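Local atomic coordinates of arginyl-trna synthetase (Thermus thermophilus, PDB entry 1IQ0), a protein that probably catalyses the ATP-dependent attachment of L-arginine to tRNA(Arg), releasing AMP and diphosphate, as a monomeric class I aminoacyl-tRNA synthetase. Residues Y234-W239 with G331-A336; E240-R245 with S335-E340; F310-I315 with E347-V352; G318-P323 with G339-P344. All blocks are in the same frame, centred on the assembly; numbering follows the deposited sequence.

Interaction 1. Residues Y234-W239 with G331-A336; sequences YDLLVW and GLRTSA
W239 meets S335 and T334 through both of its N-H groups. Its backbone N gives a nearly straight bond to S335 OG at 2.9 Å. The indole NE1 reaches T334 OG1 at 2.8 Å, but with 116° at the hydrogen this bond is weak. T334 OG1 stands anti to its own backbone N (chi1 -179°), which carries it to the indole, and it donates in turn to S335 O. Further back, the two strands run parallel, with axes 4.6 Å apart and 16° between them. R333 N binds D235 O at 3.0 Å. L237 N binds R333 O at 2.8 Å, and S335 N binds L237 O, so R333 uses both its N-H and its C=O on this neighbour. L332, just before its strand, brings CD1 to 3.8 Å from L237 CD1, the two leucines crossing at about a right angle. L236 and R333 run side by side on the sheet face away from L237 and T334. Outside the pair, strand 141-149 bonds to 236-239 and strand 320-323 to 333-335. M227 of helix 213-229 touches Y234, while V216, N217 and L220 of the same helix meet the W239 indole.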
# COMPACT_ATOMS: atom_id res chain seq x y z
N TYR A 234 12.15 -3.06 -2.37
CA TYR A 234 12.83 -2.18 -1.42
C TYR A 234 13.97 -1.41 -2.06
O TYR A 234 14.69 -1.94 -2.90
CB TYR A 234 13.41 -2.98 -0.24
CG TYR A 234 12.41 -3.84 0.49
CD1 TYR A 234 12.13 -5.14 0.05
CD2 TYR A 234 11.72 -3.36 1.60
CE1 TYR A 234 11.19 -5.93 0.70
CE2 TYR A 234 10.77 -4.14 2.26
CZ TYR A 234 10.52 -5.42 1.80
OH TYR A 234 9.57 -6.20 2.42
N ASP A 235 14.12 -0.16 -1.66
CA ASP A 235 15.21 0.67 -2.18
C ASP A 235 16.31 0.82 -1.13
O ASP A 235 17.50 0.74 -1.44
CB ASP A 235 14.70 2.05 -2.56
CG ASP A 235 13.69 2.02 -3.67
OD1 ASP A 235 12.49 2.24 -3.40
OD2 ASP A 235 14.10 1.75 -4.83
N LEU A 236 15.92 1.05 0.12
CA LEU A 236 16.88 1.27 1.18
C LEU A 236 16.70 0.41 2.42
O LEU A 236 15.59 0.02 2.78
CB LEU A 236 16.83 2.73 1.62
CG LEU A 236 16.96 3.84 0.58
CD1 LEU A 236 16.32 5.11 1.12
CD2 LEU A 236 18.43 4.05 0.24
N LEU A 237 17.82 0.16 3.08
CA LEU A 237 17.84 -0.58 4.33
C LEU A 237 18.54 0.39 5.27
O LEU A 237 19.54 0.99 4.90
CB LEU A 237 18.70 -1.84 4.20
CG LEU A 237 18.05 -3.23 4.21
CD1 LEU A 237 16.87 -3.30 3.28
CD2 LEU A 237 19.12 -4.24 3.83
N VAL A 238 17.99 0.59 6.46
CA VAL A 238 18.63 1.45 7.44
C VAL A 238 18.76 0.64 8.73
O VAL A 238 17.76 0.17 9.28
CB VAL A 238 17.84 2.74 7.72
CG1 VAL A 238 18.43 3.45 8.92
CG2 VAL A 238 17.91 3.66 6.50
N TRP A 239 19.99 0.48 9.19
CA TRP A 239 20.28 -0.28 10.40
C TRP A 239 20.39 0.61 11.65
O TRP A 239 21.01 1.68 11.62
CB TRP A 239 21.59 -1.07 10.22
CG TRP A 239 21.55 -2.08 9.08
CD1 TRP A 239 21.32 -1.82 7.76
CD2 TRP A 239 21.69 -3.51 9.18
NE1 TRP A 239 21.31 -2.98 7.04
CE2 TRP A 239 21.53 -4.04 7.88
CE3 TRP A 239 21.93 -4.39 10.25
CZ2 TRP A 239 21.60 -5.41 7.61
CZ3 TRP A 239 22.00 -5.76 9.98
CH2 TRP A 239 21.83 -6.26 8.67
N GLY A 331 19.42 -3.57 -7.00
CA GLY A 331 19.59 -2.16 -6.68
C GLY A 331 19.39 -1.74 -5.24
O GLY A 331 19.41 -0.55 -4.94
N LEU A 332 19.22 -2.69 -4.33
CA LEU A 332 19.01 -2.35 -2.93
C LEU A 332 20.27 -1.76 -2.27
O LEU A 332 21.37 -2.29 -2.44
CB LEU A 332 18.55 -3.59 -2.16
CG LEU A 332 18.26 -3.46 -0.66
CD1 LEU A 332 17.25 -2.35 -0.40
CD2 LEU A 332 17.74 -4.80 -0.14
N ARG A 333 20.11 -0.66 -1.54
CA ARG A 333 21.22 -0.01 -0.86
C ARG A 333 21.00 -0.03 0.66
O ARG A 333 19.87 0.11 1.13
CB ARG A 333 21.40 1.43 -1.34
CG ARG A 333 22.06 1.60 -2.72
CD ARG A 333 22.08 3.07 -3.17
NE ARG A 333 23.05 3.92 -2.47
CZ ARG A 333 22.74 5.06 -1.84
NH1 ARG A 333 21.49 5.51 -1.79
NH2 ARG A 333 23.70 5.79 -1.27
N THR A 334 22.08 -0.20 1.41
CA THR A 334 21.98 -0.26 2.86
C THR A 334 22.85 0.78 3.54
O THR A 334 23.87 1.21 3.00
CB THR A 334 22.46 -1.65 3.38
OG1 THR A 334 22.34 -1.70 4.81
CG2 THR A 334 23.92 -1.89 3.01
N SER A 335 22.44 1.20 4.73
CA SER A 335 23.26 2.13 5.50
C SER A 335 24.44 1.24 5.91
O SER A 335 24.30 0.02 6.00
CB SER A 335 22.53 2.62 6.74
OG SER A 335 22.12 1.53 7.55
N ALA A 336 25.59 1.85 6.15
CA ALA A 336 26.78 1.11 6.55
C ALA A 336 27.84 2.04 7.14
O ALA A 336 27.72 3.26 7.05
CB ALA A 336 27.35 0.37 5.33
O HOH W 1 18.45 2.37 -3.64

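Interaction 2. Residues E240-R245 with S335-E340; sequences ESDIVR and SAPEGE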
# COMPACT_ATOMS: atom_id res chain seq x y z
N GLU A 240 19.79 0.15 12.74
CA GLU A 240 19.84 0.88 14.00
C GLU A 240 21.29 1.21 14.40
O GLU A 240 21.58 2.33 14.83
CB GLU A 240 19.16 0.06 15.10
CG GLU A 240 19.19 0.71 16.49
CD GLU A 240 18.50 2.07 16.52
OE1 GLU A 240 17.49 2.26 15.81
OE2 GLU A 240 18.96 2.95 17.26
N SER A 241 22.20 0.25 14.26
CA SER A 241 23.60 0.51 14.62
C SER A 241 24.21 1.63 13.79
O SER A 241 25.08 2.36 14.27
CB SER A 241 24.45 -0.77 14.50
OG SER A 241 24.40 -1.33 13.20
N ASP A 242 23.77 1.79 12.54
CA ASP A 242 24.27 2.88 11.70
C ASP A 242 23.63 4.19 12.16
O ASP A 242 24.24 5.26 12.09
CB ASP A 242 23.97 2.63 10.22
CG ASP A 242 24.81 1.51 9.64
OD1 ASP A 242 24.29 0.72 8.82
OD2 ASP A 242 26.00 1.43 10.00
N ILE A 243 22.38 4.12 12.62
CA ILE A 243 21.68 5.30 13.11
C ILE A 243 22.42 5.83 14.35
O ILE A 243 22.53 7.04 14.56
CB ILE A 243 20.20 4.99 13.47
CG1 ILE A 243 19.37 4.90 12.19
CG2 ILE A 243 19.64 6.04 14.42
CD1 ILE A 243 17.87 4.61 12.42
N VAL A 244 22.93 4.91 15.17
CA VAL A 244 23.68 5.28 16.37
C VAL A 244 25.01 5.94 15.98
O VAL A 244 25.36 7.00 16.51
CB VAL A 244 23.95 4.04 17.27
CG1 VAL A 244 24.95 4.39 18.39
CG2 VAL A 244 22.64 3.54 17.88
N ARG A 245 25.73 5.33 15.05
CA ARG A 245 27.01 5.88 14.60
C ARG A 245 26.84 7.27 13.97
O ARG A 245 27.70 8.14 14.13
CB ARG A 245 27.68 4.95 13.57
CG ARG A 245 29.14 5.31 13.25
CD ARG A 245 29.79 4.39 12.21
NE ARG A 245 29.41 2.99 12.41
CZ ARG A 245 28.33 2.42 11.86
NH1 ARG A 245 27.53 3.14 11.07
NH2 ARG A 245 28.03 1.15 12.11
N SER A 335 22.44 1.20 4.73
CA SER A 335 23.26 2.13 5.50
C SER A 335 24.44 1.24 5.91
O SER A 335 24.30 0.02 6.00
CB SER A 335 22.53 2.62 6.74
OG SER A 335 22.12 1.53 7.55
N ALA A 336 25.59 1.85 6.15
CA ALA A 336 26.78 1.11 6.55
C ALA A 336 27.84 2.04 7.14
O ALA A 336 27.72 3.26 7.05
CB ALA A 336 27.35 0.37 5.33
N PRO A 337 28.88 1.48 7.75
CA PRO A 337 29.92 2.34 8.33
C PRO A 337 30.54 3.22 7.26
O PRO A 337 30.82 4.40 7.47
CB PRO A 337 30.93 1.33 8.88
CG PRO A 337 30.07 0.14 9.23
CD PRO A 337 29.15 0.06 8.04
N GLU A 338 30.74 2.64 6.08
CA GLU A 338 31.34 3.34 4.96
C GLU A 338 30.38 3.42 3.78
O GLU A 338 29.65 2.48 3.51
CB GLU A 338 32.62 2.61 4.53
CG GLU A 338 33.86 3.49 4.47
CD GLU A 338 34.29 3.98 5.83
OE1 GLU A 338 34.53 3.14 6.72
OE2 GLU A 338 34.40 5.21 6.01
N GLY A 339 30.41 4.55 3.09
CA GLY A 339 29.54 4.73 1.94
C GLY A 339 29.31 6.20 1.67
O GLY A 339 29.93 7.06 2.30
N GLU A 340 28.41 6.48 0.74
CA GLU A 340 28.08 7.85 0.38
C GLU A 340 27.01 8.41 1.31
O GLU A 340 25.98 7.78 1.52
CB GLU A 340 27.59 7.89 -1.07
CG GLU A 340 27.11 9.25 -1.53
CD GLU A 340 26.68 9.24 -2.98
OE1 GLU A 340 25.79 8.44 -3.34
OE2 GLU A 340 27.23 10.04 -3.77
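D242 and S335 make the main polar link between helix 240-245 and the loop that follows strand 333-335. In that helix V244 N bonds to E240 O at 2.9 Å, and R245 N bonds to S241 O. S241 O also lies over one face of the R245 guanidinium. D242 points toward the loop, with CG anti to its carbonyl carbon (chi1 -71°). S335 OG donates to D242 OD1 at 2.6 Å, meeting that oxygen on its anti side and 19° out of the carboxylate plane. OD1 also lies 2.9 Å from S335 O, an approach of two acceptors that yields no bond, and A336 N, though near, is badly angled for one. R213 adds a salt bridge to D242 OD1. The other oxygen, D242 OD2, faces R245, one turn further on. R245 NH1 forms a salt bridge to D242 OD2 at 2.5 Å, using the anti lone pair of OD2, and the carboxylate sits at the guanidinium edge. The R245 chain bends at chi3 (-40°), which turns NE; P337 lies over the guanidinium face opposite S241 O, with P337 CG 3.7 Å from R245 NH2. One carboxylate is therefore gripped by two arginines and a serine hydroxyl, a setting that would be expected to favour its ionised form and to offset the repulsion from S335 O.

Interaction 3. Residues F310-I315 with E347-V352; sequences FWKMGI and EETINV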
# COMPACT_ATOMS: atom_id res chain seq x y z
N PHE A 310 13.49 13.08 11.41
CA PHE A 310 14.24 14.26 10.98
C PHE A 310 15.18 13.93 9.82
O PHE A 310 15.31 14.72 8.88
CB PHE A 310 15.04 14.84 12.16
CG PHE A 310 14.23 15.74 13.07
CD1 PHE A 310 14.86 16.46 14.08
CD2 PHE A 310 12.85 15.88 12.91
CE1 PHE A 310 14.13 17.30 14.92
CE2 PHE A 310 12.12 16.72 13.75
CZ PHE A 310 12.76 17.44 14.76
N TRP A 311 15.82 12.77 9.88
CA TRP A 311 16.74 12.35 8.83
C TRP A 311 15.96 12.07 7.55
O TRP A 311 16.38 12.47 6.47
CB TRP A 311 17.50 11.10 9.24
CG TRP A 311 18.29 10.49 8.10
CD1 TRP A 311 19.51 10.89 7.64
CD2 TRP A 311 17.87 9.42 7.25
NE1 TRP A 311 19.88 10.13 6.54
CE2 TRP A 311 18.88 9.23 6.28
CE3 TRP A 311 16.72 8.61 7.20
CZ2 TRP A 311 18.79 8.26 5.28
CZ3 TRP A 311 16.63 7.64 6.20
CH2 TRP A 311 17.66 7.47 5.26
N LYS A 312 14.83 11.39 7.68
CA LYS A 312 14.00 11.06 6.53
C LYS A 312 13.62 12.30 5.73
O LYS A 312 13.58 12.26 4.49
CB LYS A 312 12.71 10.35 6.97
CG LYS A 312 12.90 8.93 7.49
CD LYS A 312 11.54 8.29 7.80
CE LYS A 312 11.66 6.82 8.18
NZ LYS A 312 10.31 6.28 8.55
N MET A 313 13.34 13.40 6.43
CA MET A 313 12.96 14.63 5.76
C MET A 313 14.11 15.61 5.51
O MET A 313 13.88 16.76 5.18
CB MET A 313 11.82 15.31 6.54
CG MET A 313 10.52 14.46 6.56
SD MET A 313 9.18 15.11 7.57
CE MET A 313 7.73 14.87 6.43
N GLY A 314 15.34 15.13 5.68
CA GLY A 314 16.50 15.97 5.41
C GLY A 314 16.88 17.01 6.44
O GLY A 314 17.77 17.83 6.21
N ILE A 315 16.22 16.98 7.59
CA ILE A 315 16.51 17.93 8.65
C ILE A 315 17.85 17.58 9.28
O ILE A 315 18.60 18.47 9.69
CB ILE A 315 15.39 17.90 9.70
CG1 ILE A 315 14.07 18.32 9.04
CG2 ILE A 315 15.75 18.79 10.87
CD1 ILE A 315 12.85 18.20 9.95
N GLU A 347 9.48 14.72 1.16
CA GLU A 347 8.46 15.77 1.27
C GLU A 347 7.33 15.18 2.09
O GLU A 347 6.58 15.90 2.74
CB GLU A 347 7.91 16.13 -0.11
CG GLU A 347 8.95 16.53 -1.13
CD GLU A 347 9.32 17.99 -1.06
OE1 GLU A 347 9.71 18.46 0.03
OE2 GLU A 347 9.22 18.67 -2.10
N GLU A 348 7.22 13.86 2.04
CA GLU A 348 6.18 13.13 2.76
C GLU A 348 6.71 11.76 3.17
O GLU A 348 7.48 11.14 2.45
CB GLU A 348 4.95 12.90 1.88
CG GLU A 348 4.23 14.15 1.43
CD GLU A 348 2.97 13.84 0.63
OE1 GLU A 348 2.09 13.11 1.15
OE2 GLU A 348 2.85 14.34 -0.51
N THR A 349 6.26 11.28 4.32
CA THR A 349 6.67 9.96 4.77
C THR A 349 5.42 9.18 5.12
O THR A 349 4.41 9.76 5.54
CB THR A 349 7.57 10.01 6.02
OG1 THR A 349 6.90 10.71 7.07
CG2 THR A 349 8.89 10.70 5.70
N ILE A 350 5.50 7.87 4.94
CA ILE A 350 4.40 7.00 5.26
C ILE A 350 4.94 5.79 6.01
O ILE A 350 5.78 5.04 5.50
CB ILE A 350 3.67 6.52 3.99
CG1 ILE A 350 3.04 7.71 3.27
CG2 ILE A 350 2.61 5.48 4.36
CD1 ILE A 350 2.46 7.38 1.89
N ASN A 351 4.49 5.62 7.25
CA ASN A 351 4.92 4.49 8.06
C ASN A 351 3.77 3.50 8.14
O ASN A 351 2.69 3.83 8.63
CB ASN A 351 5.30 4.95 9.47
CG ASN A 351 6.63 5.70 9.51
OD1 ASN A 351 7.04 6.19 10.56
ND2 ASN A 351 7.31 5.78 8.37
N VAL A 352 4.00 2.28 7.66
CA VAL A 352 2.98 1.25 7.71
C VAL A 352 3.17 0.55 9.05
O VAL A 352 4.20 -0.09 9.28
CB VAL A 352 3.14 0.24 6.56
CG1 VAL A 352 2.00 -0.79 6.60
CG2 VAL A 352 3.13 0.98 5.22
O HOH W 2 8.65 6.75 6.23
O HOH W 3 9.47 7.83 10.66
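K312 NZ is gripped by two waters and, through a salt bridge, by E108 of strand 104-108. One water accepts from K312 NZ at 2.7 Å and donates to N351 OD1 at 2.9 Å, which makes a bridge between helix end and strand. The other accepts from K312 NZ at 2.9 Å and donates weakly to I350 O. The lysine and asparagine reach toward each other tip to tip, but as modelled the directly facing atoms, K312 NZ and N351 ND2 at 3.0 Å, are both donors; the coupling there runs through water. The lysine stem is extended beyond CG, with chi2, chi3 and chi4 all near 180°, and it passes T349 at about a right angle, K312 CB lying 4.0 Å from T349 CG2. That methyl also faces M313 CG at 4.2 Å, so it sits against both residues, while T349 OG1 is turned to Q309. M313 bends at chi3, and its CE comes to 4.0 Å from E347 O. Just beyond, the helix closes in a Schellman motif: I315 N bonds to F310 O, and G314, with phi 77°, is the C-prime residue. The end of helix 301-312 thus lies against strand 348-354, a parallel strand between 104-108 and 380-390, as in the Rossmann-type catalytic domain of class I synthetases.

Interaction 4. Residues G318-P323 with G339-P344; sequences GLRFRP and GEAYTP
An antiparallel ladder at the outer edge of the large mixed sheet joins strand 320-323 to the short strand 340-341. F321 and E340 are its hydrogen-bonded pair: E340 N reaches F321 O at 2.8 Å, and F321 N returns to E340 O at 2.9 Å. R320 and A341 form the next, non-hydrogen-bonded pair, and Y342 N then bonds to L319 O. At the other end G339 CA closes to 3.1 Å on F321 O, an approach that leaves no room for a side chain; its backbone angles also call for glycine. Strand 340-341 is the outermost on this side within the chain. On the face R320 shares with A341, the R320 side chain runs across to it. The chain is extended from CG to NE (chi2 175°, chi3 177°), and NH1 donates to G339 O at 3.1 Å. A water accepts from both R320 NH1 and A341 N, while A341 CB lies over one face of the guanidinium. On the face bearing F321 and E340, the edge of the Y342 ring turns toward the face of F321 in a T-shaped pair, centroids 5.8 Å apart and planes at 88°. F321 CD1 also packs on Y342 CB at 3.9 Å, and R333 makes a cation-pi contact with the Y342 ring.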
# COMPACT_ATOMS: atom_id res chain seq x y z
N GLY A 318 23.93 12.20 8.42
CA GLY A 318 24.85 11.33 9.14
C GLY A 318 24.93 9.92 8.59
O GLY A 318 25.98 9.27 8.68
N LEU A 319 23.83 9.44 8.02
CA LEU A 319 23.76 8.09 7.46
C LEU A 319 24.50 8.00 6.12
O LEU A 319 24.42 8.90 5.28
CB LEU A 319 22.29 7.69 7.29
CG LEU A 319 21.63 6.64 8.21
CD1 LEU A 319 22.40 6.46 9.50
CD2 LEU A 319 20.18 7.04 8.48
N ARG A 320 25.24 6.90 5.93
CA ARG A 320 26.00 6.64 4.72
C ARG A 320 25.53 5.33 4.11
O ARG A 320 25.21 4.38 4.84
CB ARG A 320 27.50 6.55 5.03
CG ARG A 320 28.11 7.87 5.43
CD ARG A 320 29.57 7.72 5.85
NE ARG A 320 30.14 9.03 6.15
CZ ARG A 320 30.43 9.95 5.23
NH1 ARG A 320 30.21 9.70 3.95
NH2 ARG A 320 30.92 11.13 5.60
N PHE A 321 25.51 5.26 2.78
CA PHE A 321 25.03 4.08 2.08
C PHE A 321 25.98 3.45 1.05
O PHE A 321 26.88 4.11 0.53
CB PHE A 321 23.71 4.41 1.38
CG PHE A 321 22.61 4.77 2.32
CD1 PHE A 321 22.58 6.01 2.94
CD2 PHE A 321 21.63 3.83 2.63
CE1 PHE A 321 21.60 6.31 3.87
CE2 PHE A 321 20.64 4.13 3.56
CZ PHE A 321 20.62 5.36 4.18
N ARG A 322 25.73 2.17 0.77
CA ARG A 322 26.51 1.40 -0.20
C ARG A 322 25.61 0.26 -0.68
O ARG A 322 24.52 0.06 -0.14
CB ARG A 322 27.77 0.83 0.46
CG ARG A 322 27.48 -0.18 1.56
CD ARG A 322 28.74 -0.60 2.33
NE ARG A 322 29.69 -1.33 1.51
CZ ARG A 322 30.78 -0.81 0.97
NH1 ARG A 322 31.07 0.47 1.17
NH2 ARG A 322 31.58 -1.56 0.22
N PRO A 323 26.04 -0.49 -1.71
CA PRO A 323 25.22 -1.59 -2.21
C PRO A 323 25.07 -2.70 -1.17
O PRO A 323 26.02 -3.02 -0.46
CB PRO A 323 25.99 -2.07 -3.45
CG PRO A 323 26.70 -0.83 -3.92
CD PRO A 323 27.19 -0.25 -2.60
N GLY A 339 30.41 4.55 3.09
CA GLY A 339 29.54 4.73 1.94
C GLY A 339 29.31 6.20 1.67
O GLY A 339 29.93 7.06 2.30
N GLU A 340 28.41 6.48 0.74
CA GLU A 340 28.08 7.85 0.38
C GLU A 340 27.01 8.41 1.31
O GLU A 340 25.98 7.78 1.52
CB GLU A 340 27.59 7.89 -1.07
CG GLU A 340 27.11 9.25 -1.53
CD GLU A 340 26.68 9.24 -2.98
OE1 GLU A 340 25.79 8.44 -3.34
OE2 GLU A 340 27.23 10.04 -3.77
N ALA A 341 27.28 9.59 1.86
CA ALA A 341 26.36 10.25 2.77
C ALA A 341 25.07 10.58 2.01
O ALA A 341 25.12 11.11 0.90
CB ALA A 341 26.99 11.53 3.32
N TYR A 342 23.93 10.28 2.61
CA TYR A 342 22.66 10.52 1.93
C TYR A 342 21.44 10.65 2.83
O TYR A 342 21.31 9.96 3.84
CB TYR A 342 22.42 9.38 0.94
CG TYR A 342 21.04 9.34 0.32
CD1 TYR A 342 20.75 10.05 -0.85
CD2 TYR A 342 20.01 8.59 0.90
CE1 TYR A 342 19.48 10.01 -1.43
CE2 TYR A 342 18.73 8.55 0.33
CZ TYR A 342 18.48 9.26 -0.84
OH TYR A 342 17.23 9.21 -1.42
N THR A 343 20.54 11.54 2.42
CA THR A 343 19.27 11.78 3.08
C THR A 343 18.25 11.83 1.94
O THR A 343 18.50 12.47 0.91
CB THR A 343 19.22 13.14 3.77
OG1 THR A 343 20.15 13.17 4.86
CG2 THR A 343 17.85 13.40 4.29
N PRO A 344 17.09 11.17 2.11
CA PRO A 344 16.06 11.15 1.06
C PRO A 344 15.40 12.52 0.85
O PRO A 344 14.81 12.77 -0.20
CB PRO A 344 15.04 10.13 1.58
CG PRO A 344 15.77 9.37 2.65
CD PRO A 344 16.66 10.39 3.28
O HOH W 4 29.85 11.09 1.26

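In the fold
Interactions 1, 2 and 4 form one cluster, their centres 8 to 10 Å apart, at one side of the mixed sheet. Segment 331-336 ties interaction 1 to interaction 4, probably by hydrogen bonds from T334 N to R322 O and A336 N to R320 O, each 2.9 Å. S335 belongs to interactions 1 and 2, so its hydroxyl relays from W239 to D242. Interaction 3 lies about 15 Å, centre to centre, from interactions 1 and 4; W311 closes the gap, its CH2 4.0 Å from V238 CG2 and its NE1 weakly bonded to Y342 O. K312 of interaction 3 makes a salt bridge to E108, four residues in sequence before the predicted HIGH motif, 112-122.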